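PDB 3TVJ: protease inhibitor SGPI-2 from Schistocerca gregaria, which inhibits serine proteases, acting in vitro on alpha-chymotrypsin and pancreatic elastase. Local coordinates for residues D15-T19 with T32-Q38. The protein carries 5 engineered substitutions. Residues are numbered along the deposited sequence; the frame is centred on the assembly and turned at random. Where two conformers were deposited one is given.
Sequences DKCNT and TKLWCNQ. Engineered in segment 32-38: Lys-33 (natural residue Leu), Leu-34 (natural residue Lys), Trp-35 (natural residue Ala), Asn-37 (natural residue Pro).
The protease-binding loop of this pacifastin inhibitor, with the reactive bond Lys-33–Leu-34 (both residues engineered here), is held to segment 15-19 by Asn-18 and the Cys-17–Cys-36 disulfide. The amide of Asn-18 bonds both the backbone N and O of Leu-34. Asn-18 OD1 accepts a bond from Leu-34 N at 2.9 Å, in the carbonyl plane and on a lone pair. Asn-18 ND2 gives a nearly straight bond (177°) to Leu-34 O at 2.8 Å. Thr-32 OG1 donates to Asn-18 OD1 at 2.7 Å and accepts from Thr-19 N. With chi1 at 59°, this hydroxyl sits between its own backbone N and carbonyl carbon and links to two neighbouring residues of 15-19. Three bonds thus fix the buried amide against rotation. With an alanine at Asn-18, Leu-34 N and O and Thr-32 OG1 would probably lose these partners, leaving the loop less firmly held.

In the antiparallel three-stranded sheet of the pacifastin fold, Thr-32 N bonds to Thr-19 O at 2.9 Å, where strands 18-22 and 29-32 meet. The same segment binds another protein chain: Lys-33 NZ bonds that chain's backbone, and Thr-32, engineered Trp-35 and Cys-36 pair with one of its strands. The 2.0 Å bond between Cys-17 SG and Cys-36 SG ties strand 35-36, just after the reactive bond, to Cys-17.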
# COMPACT_ATOMS: atom_id res chain seq x y z
N ASP C 15 -20.47 9.66 10.24
CA ASP C 15 -21.26 10.07 9.10
C ASP C 15 -21.33 8.81 8.24
O ASP C 15 -20.53 8.56 7.38
CB ASP C 15 -20.57 11.28 8.42
CG ASP C 15 -21.34 11.83 7.21
OD1 ASP C 15 -20.71 12.17 6.18
OD2 ASP C 15 -22.54 11.85 7.25
N LYS C 16 -22.42 8.09 8.46
CA LYS C 16 -22.60 6.75 7.91
C LYS C 16 -21.32 5.95 8.16
O LYS C 16 -20.97 5.69 9.31
CB LYS C 16 -23.08 6.77 6.44
CG LYS C 16 -24.64 6.71 6.29
CD LYS C 16 -25.08 6.57 4.80
CE LYS C 16 -26.53 6.86 4.57
NZ LYS C 16 -27.26 6.14 3.43
N CYS C 17 -20.58 5.61 7.10
CA CYS C 17 -19.41 4.74 7.26
C CYS C 17 -18.12 5.46 7.53
O CYS C 17 -17.11 4.81 7.80
CB CYS C 17 -19.21 3.89 6.01
SG CYS C 17 -18.50 4.74 4.57
N ASN C 18 -18.15 6.79 7.49
CA ASN C 18 -16.98 7.59 7.72
C ASN C 18 -16.92 8.15 9.14
O ASN C 18 -17.96 8.28 9.82
CB ASN C 18 -16.89 8.74 6.71
CG ASN C 18 -16.33 8.30 5.36
OD1 ASN C 18 -15.20 7.72 5.31
ND2 ASN C 18 -17.16 8.43 4.28
N THR C 19 -15.70 8.39 9.58
CA THR C 19 -15.42 9.04 10.85
C THR C 19 -15.06 10.47 10.59
O THR C 19 -14.24 10.79 9.72
CB THR C 19 -14.31 8.31 11.61
OG1 THR C 19 -14.72 6.91 11.76
CG2 THR C 19 -14.11 8.96 12.99
N THR C 32 -12.90 11.03 7.16
CA THR C 32 -12.26 10.00 6.39
C THR C 32 -12.84 9.84 4.97
O THR C 32 -13.85 10.46 4.65
CB THR C 32 -12.26 8.68 7.12
OG1 THR C 32 -13.62 8.29 7.41
CG2 THR C 32 -11.46 8.73 8.43
N LYS C 33 -12.14 9.11 4.08
CA LYS C 33 -12.40 9.08 2.63
C LYS C 33 -12.83 7.67 2.14
O LYS C 33 -12.48 7.30 1.04
CB LYS C 33 -11.16 9.62 1.89
CG LYS C 33 -11.01 11.15 2.08
CD LYS C 33 -9.78 11.75 1.48
CE LYS C 33 -9.67 13.26 1.63
NZ LYS C 33 -8.44 13.83 0.92
N LEU C 34 -13.75 7.05 2.89
CA LEU C 34 -14.43 5.88 2.40
C LEU C 34 -15.64 6.30 1.56
O LEU C 34 -16.30 7.30 1.81
CB LEU C 34 -14.92 4.99 3.60
CG LEU C 34 -13.85 4.53 4.57
CD1 LEU C 34 -14.60 3.91 5.83
CD2 LEU C 34 -12.93 3.53 3.89
N TRP C 35 -15.95 5.48 0.57
CA TRP C 35 -17.19 5.59 -0.19
C TRP C 35 -18.17 4.59 0.44
O TRP C 35 -17.95 3.37 0.38
CB TRP C 35 -17.06 5.37 -1.68
CG TRP C 35 -18.31 5.43 -2.46
CD1 TRP C 35 -19.32 4.49 -2.47
CD2 TRP C 35 -18.74 6.49 -3.35
NE1 TRP C 35 -20.31 4.88 -3.32
CE2 TRP C 35 -20.00 6.11 -3.84
CE3 TRP C 35 -18.18 7.66 -3.78
CZ2 TRP C 35 -20.71 6.91 -4.75
CZ3 TRP C 35 -18.86 8.46 -4.71
CH2 TRP C 35 -20.12 8.08 -5.20
N CYS C 36 -19.25 5.10 1.04
CA CYS C 36 -20.20 4.26 1.72
C CYS C 36 -21.17 3.74 0.64
O CYS C 36 -21.81 4.51 -0.09
CB CYS C 36 -20.99 5.04 2.79
SG CYS C 36 -19.94 6.01 3.92
N ASN C 37 -21.17 2.44 0.41
CA ASN C 37 -21.91 1.87 -0.68
C ASN C 37 -23.43 2.08 -0.42
O ASN C 37 -24.20 2.11 -1.37
CB ASN C 37 -21.51 0.42 -0.94
CG ASN C 37 -20.06 0.31 -1.53
OD1 ASN C 37 -19.57 1.22 -2.23
ND2 ASN C 37 -19.42 -0.83 -1.33
N GLN C 38 -23.73 2.17 0.89
CA GLN C 38 -24.99 2.58 1.52
C GLN C 38 -24.79 3.94 2.18
O GLN C 38 -25.18 5.02 1.70
CB GLN C 38 -25.34 1.60 2.65
CG GLN C 38 -26.83 1.58 3.04
CD GLN C 38 -27.17 2.40 4.29
OE1 GLN C 38 -27.90 3.38 4.20
NE2 GLN C 38 -26.69 1.96 5.45
OXT GLN C 38 -24.20 3.93 3.27